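Local coordinates for protein fimbrin (Schizosaccharomyces pombe, PDB 1RT8) that binds actin filaments and crosslinks them, serving actin structures that maintain cell polarity and acting in cytokinesis, mating and spore formation, at residues P63-E68 with I93-A98; S428-R431 with S437-T440; L476-A481 with L504-S509. One frame throughout, in Å; residues are numbered along the deposited sequence.

Contact 1. Residues P63-E68 with I93-A98; sequences PDTIDE and INSAKA
The hydroxyl of Ser95 is the polar centre here: OG accepts a hydrogen bond from a water 2.7 Å away and is also hydrogen-bonded to Val91 O, one turn back on its own helix. The same water gives its other hydrogen to the backbone oxygen Thr65 O, again at 2.7 Å, and so spans the gap between the loop 63-68 and helix 82-99. No direct polar bond joins the two segments; the remaining contacts are carbon on carbon, or carbon on the hydroxyl oxygen. Ser95 carries its OG beside the backbone N and anti to the carbonyl carbon (chi1 -69°), a setting that lets the hydroxyl lean back to Val91 while the CB methylene faces the loop. Against that methylene comes the methyl CG2 of Thr65, 3.9 Å from Ser95 CB. The other branch of Thr65, OG1, turns to the carbonyl of Val62 and so holds the methyl toward the helix. Ile66 approaches with its long branch: CG1 lies 3.4 Å from Ser95 OG, and CD1 follows at 3.7 Å from the same oxygen. Further back, Ile66 packs on Ser55 and Ile58 of helix 52-61, so it sits between two helices of the first calponin-homology domain. Replacing it with an alanine would probably open a gap beside Ser95 and remove the apolar contact with Ser55 and Ile58. Arg482, from helix 467-483 of the fourth such domain, touches both Thr65 and Ser95. The chemistry is thus a small one: a few apolar carbons laid on a serine, with one water tying a loop carbonyl to a hydroxyl that the helix itself already holds in place.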
loop_
_atom_site.group_PDB
_atom_site.type_symbol
_atom_site.label_atom_id
_atom_site.label_comp_id
_atom_site.label_asym_id
_atom_site.label_seq_id
_atom_site.Cartn_x
_atom_site.Cartn_y
_atom_site.Cartn_z
ATOM N N PRO A 63 10.708 2.133 2.141
ATOM C CA PRO A 63 11.662 3.244 2.152
ATOM C C PRO A 63 11.263 4.473 1.334
ATOM O O PRO A 63 10.754 4.356 0.215
ATOM C CB PRO A 63 12.937 2.595 1.626
ATOM C CG PRO A 63 12.835 1.189 2.187
ATOM C CD PRO A 63 11.393 0.848 1.893
ATOM N N ASP A 64 11.496 5.650 1.911
ATOM C CA ASP A 64 11.227 6.927 1.244
ATOM C C ASP A 64 9.757 7.303 1.045
ATOM O O ASP A 64 9.441 8.164 0.220
ATOM C CB ASP A 64 11.932 6.965 -0.115
ATOM C CG ASP A 64 13.408 6.655 -0.013
ATOM O OD1 ASP A 64 14.130 7.412 0.676
ATOM O OD2 ASP A 64 13.844 5.649 -0.619
ATOM N N THR A 65 8.857 6.676 1.790
ATOM C CA THR A 65 7.445 7.009 1.651
ATOM C C THR A 65 7.208 8.380 2.274
ATOM O O THR A 65 6.464 9.207 1.741
ATOM C CB THR A 65 6.557 5.973 2.358
ATOM O OG1 THR A 65 6.763 4.690 1.760
ATOM C CG2 THR A 65 5.092 6.352 2.236
ATOM N N ILE A 66 7.860 8.625 3.400
ATOM C CA ILE A 66 7.705 9.893 4.098
ATOM C C ILE A 66 9.013 10.672 4.209
ATOM O O ILE A 66 10.038 10.109 4.599
ATOM C CB ILE A 66 7.164 9.654 5.524
ATOM C CG1 ILE A 66 5.813 8.940 5.455
ATOM C CG2 ILE A 66 7.039 10.973 6.266
ATOM C CD1 ILE A 66 5.319 8.447 6.802
ATOM N N ASP A 67 8.976 11.955 3.844
ATOM C CA ASP A 67 10.140 12.840 3.964
ATOM C C ASP A 67 9.972 13.277 5.401
ATOM O O ASP A 67 9.141 14.138 5.698
ATOM C CB ASP A 67 10.013 14.062 3.047
ATOM C CG ASP A 67 11.211 15.012 3.153
ATOM O OD1 ASP A 67 11.762 15.175 4.271
ATOM O OD2 ASP A 67 11.592 15.612 2.119
ATOM N N GLU A 68 10.749 12.678 6.296
ATOM C CA GLU A 68 10.629 12.973 7.717
ATOM C C GLU A 68 10.812 14.429 8.126
ATOM O O GLU A 68 10.454 14.812 9.239
ATOM C CB GLU A 68 11.567 12.063 8.506
ATOM C CG GLU A 68 11.428 10.604 8.098
ATOM C CD GLU A 68 12.087 9.654 9.081
ATOM O OE1 GLU A 68 12.971 10.106 9.839
ATOM O OE2 GLU A 68 11.727 8.453 9.086
ATOM N N ILE A 93 -1.466 8.506 8.353
ATOM C CA ILE A 93 -2.699 7.993 7.762
ATOM C C ILE A 93 -2.729 8.038 6.238
ATOM O O ILE A 93 -3.026 7.043 5.592
ATOM C CB ILE A 93 -3.933 8.773 8.287
ATOM C CG1 ILE A 93 -4.169 8.462 9.770
ATOM C CG2 ILE A 93 -5.168 8.436 7.435
ATOM C CD1 ILE A 93 -4.480 7.026 10.060
ATOM N N ASN A 94 -2.434 9.195 5.666
ATOM C CA ASN A 94 -2.475 9.342 4.221
ATOM C C ASN A 94 -1.365 8.641 3.465
ATOM O O ASN A 94 -1.521 8.326 2.280
ATOM C CB ASN A 94 -2.547 10.822 3.872
ATOM C CG ASN A 94 -3.834 11.442 4.372
ATOM O OD1 ASN A 94 -4.905 10.869 4.182
ATOM N ND2 ASN A 94 -3.742 12.592 5.023
ATOM N N SER A 95 -0.250 8.384 4.140
ATOM C CA SER A 95 0.837 7.659 3.497
ATOM C C SER A 95 0.393 6.196 3.450
ATOM O O SER A 95 0.499 5.525 2.420
ATOM C CB SER A 95 2.137 7.776 4.310
ATOM O OG SER A 95 2.655 9.089 4.280
ATOM N N ALA A 96 -0.105 5.709 4.581
ATOM C CA ALA A 96 -0.561 4.323 4.691
ATOM C C ALA A 96 -1.575 3.991 3.602
ATOM O O ALA A 96 -1.535 2.912 3.024
ATOM C CB ALA A 96 -1.169 4.078 6.072
ATOM N N LYS A 97 -2.474 4.925 3.320
ATOM C CA LYS A 97 -3.490 4.723 2.293
ATOM C C LYS A 97 -2.922 4.539 0.894
ATOM O O LYS A 97 -3.571 3.925 0.051
ATOM C CB LYS A 97 -4.465 5.906 2.243
ATOM C CG LYS A 97 -5.481 5.951 3.354
ATOM C CD LYS A 97 -6.481 7.072 3.107
ATOM C CE LYS A 97 -7.632 6.999 4.105
ATOM N NZ LYS A 97 -8.604 8.115 3.915
ATOM N N ALA A 98 -1.721 5.063 0.649
ATOM C CA ALA A 98 -1.106 4.980 -0.678
ATOM C C ALA A 98 0.003 3.951 -0.856
ATOM O O ALA A 98 0.603 3.862 -1.924
ATOM C CB ALA A 98 -0.581 6.346 -1.079
HETATM O O HOH W 1 4.268 10.434 2.653
#

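Contact 2. Residues S428-R431 with S437-T440; sequences SQIR and SIST
Ser437 meets Ile430 first, its OG standing 4.0 Å from the methyl Ile430 CG2. The hydroxyl takes the position between the backbone N and the carbonyl carbon (chi1 67°), from which it donates a hydrogen bond to a water at 2.7 Å. That water in turn donates to Gln429 O, 2.6 Å away, and so joins the two arms of the loop beside the apolar contact. Next in the chain, Ile438 brings its long branch across. Its CG1 packs 3.7 Å from Ile430 CG2, and the two delta methyls, Ile438 CD1 and Ile430 CD1, come within 3.9 Å; the side chains cross obliquely. Beyond it the 3-10 turn is marked by the backbone bond from Thr440 N to Ser437 O, and Thr440 O is held by Asn473. Behind the isoleucines, Ile430 also lies on Val414 of helix 410-421 and Ile438 on Val498, and both are buried. Between the two arms, Asp435 accepts hydrogen bonds from the backbone N of Arg431 and of Ser437, one at each carboxylate oxygen, while Asn418 takes the N-H of Ile430. The arrangement belongs to the long loop joining helices 410-421 and 442-451 in the fourth calponin-homology domain, an all-helical fold; here the loop turns back so that its two arms meet through the isoleucines beside helix 410-421.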
loop_
_atom_site.group_PDB
_atom_site.type_symbol
_atom_site.label_atom_id
_atom_site.label_comp_id
_atom_site.label_asym_id
_atom_site.label_seq_id
_atom_site.Cartn_x
_atom_site.Cartn_y
_atom_site.Cartn_z
ATOM N N SER A 428 8.633 28.619 -11.451
ATOM C CA SER A 428 7.962 29.328 -12.532
ATOM C C SER A 428 6.503 28.918 -12.677
ATOM O O SER A 428 6.094 27.851 -12.226
ATOM C CB SER A 428 8.681 29.070 -13.863
ATOM O OG SER A 428 9.868 29.837 -13.975
ATOM N N GLN A 429 5.723 29.789 -13.307
ATOM C CA GLN A 429 4.318 29.527 -13.569
ATOM C C GLN A 429 4.320 28.473 -14.662
ATOM O O GLN A 429 5.287 28.371 -15.423
ATOM C CB GLN A 429 3.645 30.798 -14.078
ATOM C CG GLN A 429 3.528 31.883 -13.029
ATOM C CD GLN A 429 2.302 31.698 -12.166
ATOM O OE1 GLN A 429 1.174 31.852 -12.638
ATOM N NE2 GLN A 429 2.509 31.359 -10.901
ATOM N N ILE A 430 3.256 27.688 -14.753
ATOM C CA ILE A 430 3.205 26.655 -15.773
ATOM C C ILE A 430 2.204 26.955 -16.879
ATOM O O ILE A 430 1.241 27.701 -16.691
ATOM C CB ILE A 430 2.877 25.269 -15.169
ATOM C CG1 ILE A 430 1.479 25.275 -14.544
ATOM C CG2 ILE A 430 3.923 24.900 -14.123
ATOM C CD1 ILE A 430 1.015 23.888 -14.121
ATOM N N ARG A 431 2.458 26.369 -18.041
ATOM C CA ARG A 431 1.600 26.548 -19.197
ATOM C C ARG A 431 0.423 25.588 -19.092
ATOM O O ARG A 431 -0.722 25.950 -19.380
ATOM C CB ARG A 431 2.394 26.271 -20.472
ATOM C CG ARG A 431 1.604 26.456 -21.745
ATOM C CD ARG A 431 2.508 26.345 -22.966
ATOM N NE ARG A 431 1.785 26.656 -24.196
ATOM C CZ ARG A 431 1.169 27.812 -24.427
ATOM N NH1 ARG A 431 1.184 28.775 -23.515
ATOM N NH2 ARG A 431 0.531 28.005 -25.574
ATOM N N SER A 437 8.797 22.221 -17.330
ATOM C CA SER A 437 9.330 22.861 -16.129
ATOM C C SER A 437 8.890 22.147 -14.841
ATOM O O SER A 437 9.626 22.123 -13.854
ATOM C CB SER A 437 8.900 24.331 -16.073
ATOM O OG SER A 437 7.495 24.456 -15.883
ATOM N N ILE A 438 7.695 21.560 -14.853
ATOM C CA ILE A 438 7.175 20.853 -13.678
ATOM C C ILE A 438 8.133 19.783 -13.145
ATOM O O ILE A 438 8.061 19.412 -11.973
ATOM C CB ILE A 438 5.799 20.195 -14.002
ATOM C CG1 ILE A 438 4.737 21.287 -14.150
ATOM C CG2 ILE A 438 5.406 19.191 -12.912
ATOM C CD1 ILE A 438 3.397 20.792 -14.687
ATOM N N SER A 439 9.043 19.313 -14.001
ATOM C CA SER A 439 10.004 18.265 -13.635
ATOM C C SER A 439 10.911 18.563 -12.438
ATOM O O SER A 439 11.321 17.646 -11.723
ATOM C CB SER A 439 10.880 17.912 -14.845
ATOM O OG SER A 439 11.710 19.000 -15.221
ATOM N N THR A 440 11.221 19.832 -12.216
ATOM C CA THR A 440 12.103 20.223 -11.118
ATOM C C THR A 440 11.450 20.007 -9.754
ATOM O O THR A 440 12.131 19.950 -8.726
ATOM C CB THR A 440 12.512 21.703 -11.249
ATOM O OG1 THR A 440 11.370 22.537 -11.023
ATOM C CG2 THR A 440 13.040 21.985 -12.650
HETATM O O HOH W 2 6.848 26.873 -16.934
#

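Contact 3. Residues L476-A481 with L504-S509; sequences LAISIA and LHFIGS
Phe506 holds its CG anti to the backbone N (chi1 175°), which sends the ring out from helix 500-511 to helix 467-483. Across from it, Ile478 keeps CG1 beside its own backbone N (chi1 -70°), bringing that methylene to the CE1 corner of the ring at 4.2 Å. Ala481, one turn further along, offers its methyl to the same corner, with CB 4.2 Å from Phe506 CE1. The methyl of Ala477 completes the set, its CB lying 4.4 Å from Phe506 CZ. All three approach the ring obliquely, so one aromatic side chain rests against three residues spaced over little more than a helical turn. The two short helical segments run in the same general direction, 33° apart, with their axes 11.6 Å from each other at closest approach. The ring reaches across that separation to the two alanine methyls and the isoleucine methylene. Val444 of helix 442-451 and the loop residues Ile488 and Ile490 also touch Phe506, and the ring is buried within the fourth calponin-homology domain. Just beyond, Ser509 OG donates a 2.6 Å hydrogen bond to Phe506 O, which keeps this hydroxyl engaged on its own helix. Between these two segments the contact is apolar, made by hydrocarbon packed round one phenyl ring.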
loop_
_atom_site.group_PDB
_atom_site.type_symbol
_atom_site.label_atom_id
_atom_site.label_comp_id
_atom_site.label_asym_id
_atom_site.label_seq_id
_atom_site.Cartn_x
_atom_site.Cartn_y
_atom_site.Cartn_z
ATOM N N LEU A 476 9.103 15.676 -0.941
ATOM C CA LEU A 476 8.804 16.628 0.119
ATOM C C LEU A 476 7.397 17.175 -0.113
ATOM O O LEU A 476 6.615 17.301 0.819
ATOM C CB LEU A 476 9.812 17.784 0.104
ATOM C CG LEU A 476 9.527 18.934 1.076
ATOM C CD1 LEU A 476 9.627 18.429 2.509
ATOM C CD2 LEU A 476 10.519 20.076 0.835
ATOM N N ALA A 477 7.085 17.496 -1.366
ATOM C CA ALA A 477 5.770 18.029 -1.714
ATOM C C ALA A 477 4.667 17.032 -1.359
ATOM O O ALA A 477 3.648 17.406 -0.769
ATOM C CB ALA A 477 5.715 18.369 -3.213
ATOM N N ILE A 478 4.866 15.764 -1.718
ATOM C CA ILE A 478 3.867 14.736 -1.419
ATOM C C ILE A 478 3.630 14.576 0.081
ATOM O O ILE A 478 2.488 14.465 0.518
ATOM C CB ILE A 478 4.261 13.372 -2.027
ATOM C CG1 ILE A 478 4.132 13.439 -3.553
ATOM C CG2 ILE A 478 3.390 12.264 -1.440
ATOM C CD1 ILE A 478 4.631 12.208 -4.280
ATOM N N SER A 479 4.702 14.565 0.870
ATOM C CA SER A 479 4.568 14.431 2.316
ATOM C C SER A 479 3.893 15.670 2.925
ATOM O O SER A 479 3.154 15.569 3.911
ATOM C CB SER A 479 5.944 14.214 2.965
ATOM O OG SER A 479 6.512 12.963 2.585
ATOM N N ILE A 480 4.155 16.841 2.354
ATOM C CA ILE A 480 3.542 18.061 2.874
ATOM C C ILE A 480 2.042 18.031 2.564
ATOM O O ILE A 480 1.210 18.423 3.381
ATOM C CB ILE A 480 4.166 19.330 2.238
ATOM C CG1 ILE A 480 5.601 19.531 2.753
ATOM C CG2 ILE A 480 3.298 20.553 2.554
ATOM C CD1 ILE A 480 6.313 20.754 2.159
ATOM N N ALA A 481 1.708 17.566 1.371
ATOM C CA ALA A 481 0.313 17.484 0.960
ATOM C C ALA A 481 -0.413 16.508 1.884
ATOM O O ALA A 481 -1.552 16.736 2.287
ATOM C CB ALA A 481 0.224 17.028 -0.515
ATOM N N LEU A 504 -2.211 16.077 -12.736
ATOM C CA LEU A 504 -3.538 16.646 -12.506
ATOM C C LEU A 504 -4.194 16.018 -11.279
ATOM O O LEU A 504 -4.841 16.717 -10.497
ATOM C CB LEU A 504 -4.417 16.492 -13.760
ATOM C CG LEU A 504 -5.772 17.230 -13.760
ATOM C CD1 LEU A 504 -6.266 17.482 -15.192
ATOM C CD2 LEU A 504 -6.772 16.425 -12.971
ATOM N N HIS A 505 -4.019 14.708 -11.095
ATOM C CA HIS A 505 -4.570 14.012 -9.924
ATOM C C HIS A 505 -4.020 14.641 -8.640
ATOM O O HIS A 505 -4.750 14.868 -7.681
ATOM C CB HIS A 505 -4.198 12.522 -9.971
ATOM C CG HIS A 505 -4.382 11.793 -8.669
ATOM N ND1 HIS A 505 -3.327 11.462 -7.845
ATOM C CD2 HIS A 505 -5.496 11.317 -8.060
ATOM C CE1 HIS A 505 -3.781 10.814 -6.785
ATOM N NE2 HIS A 505 -5.094 10.714 -6.892
ATOM N N PHE A 506 -2.725 14.923 -8.637
ATOM C CA PHE A 506 -2.062 15.526 -7.482
ATOM C C PHE A 506 -2.656 16.914 -7.182
ATOM O O PHE A 506 -3.033 17.206 -6.049
ATOM C CB PHE A 506 -0.563 15.647 -7.773
ATOM C CG PHE A 506 0.215 16.354 -6.697
ATOM C CD1 PHE A 506 0.548 15.701 -5.518
ATOM C CD2 PHE A 506 0.612 17.675 -6.868
ATOM C CE1 PHE A 506 1.270 16.353 -4.518
ATOM C CE2 PHE A 506 1.335 18.339 -5.875
ATOM C CZ PHE A 506 1.664 17.676 -4.696
ATOM N N ILE A 507 -2.735 17.759 -8.206
ATOM C CA ILE A 507 -3.278 19.101 -8.044
ATOM C C ILE A 507 -4.727 19.035 -7.576
ATOM O O ILE A 507 -5.151 19.794 -6.697
ATOM C CB ILE A 507 -3.196 19.893 -9.363
ATOM C CG1 ILE A 507 -1.732 20.108 -9.743
ATOM C CG2 ILE A 507 -3.892 21.243 -9.218
ATOM C CD1 ILE A 507 -0.923 20.841 -8.684
ATOM N N GLY A 508 -5.491 18.122 -8.159
ATOM C CA GLY A 508 -6.876 17.988 -7.755
ATOM C C GLY A 508 -7.002 17.616 -6.289
ATOM O O GLY A 508 -7.933 18.044 -5.605
ATOM N N SER A 509 -6.065 16.815 -5.796
ATOM C CA SER A 509 -6.111 16.409 -4.400
ATOM C C SER A 509 -5.836 17.624 -3.511
ATOM O O SER A 509 -6.374 17.720 -2.411
ATOM C CB SER A 509 -5.076 15.316 -4.119
ATOM O OG SER A 509 -3.783 15.872 -3.917
#

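In the fold
From the N terminus, contact 1 comes first and closes a loop within the first calponin-homology domain, bringing the segment after helix 52-61 onto helix 82-99. Contacts 2 and 3 follow in series inside the fourth such domain: the former closes a short excursion within the loop before helix 442-451, and the latter joins helix 467-483 to helix 500-511, closing the stretch between them that includes helix 492-496. None nests in or crosses another. Contacts 1 and 3 nevertheless touch, since Asp67 N makes a probable hydrogen bond to Ser479 OG, at 2.9 Å, so the two actin-binding regions meet there. Contacts 2 and 3 come no nearer than about 6 Å between nearest atoms.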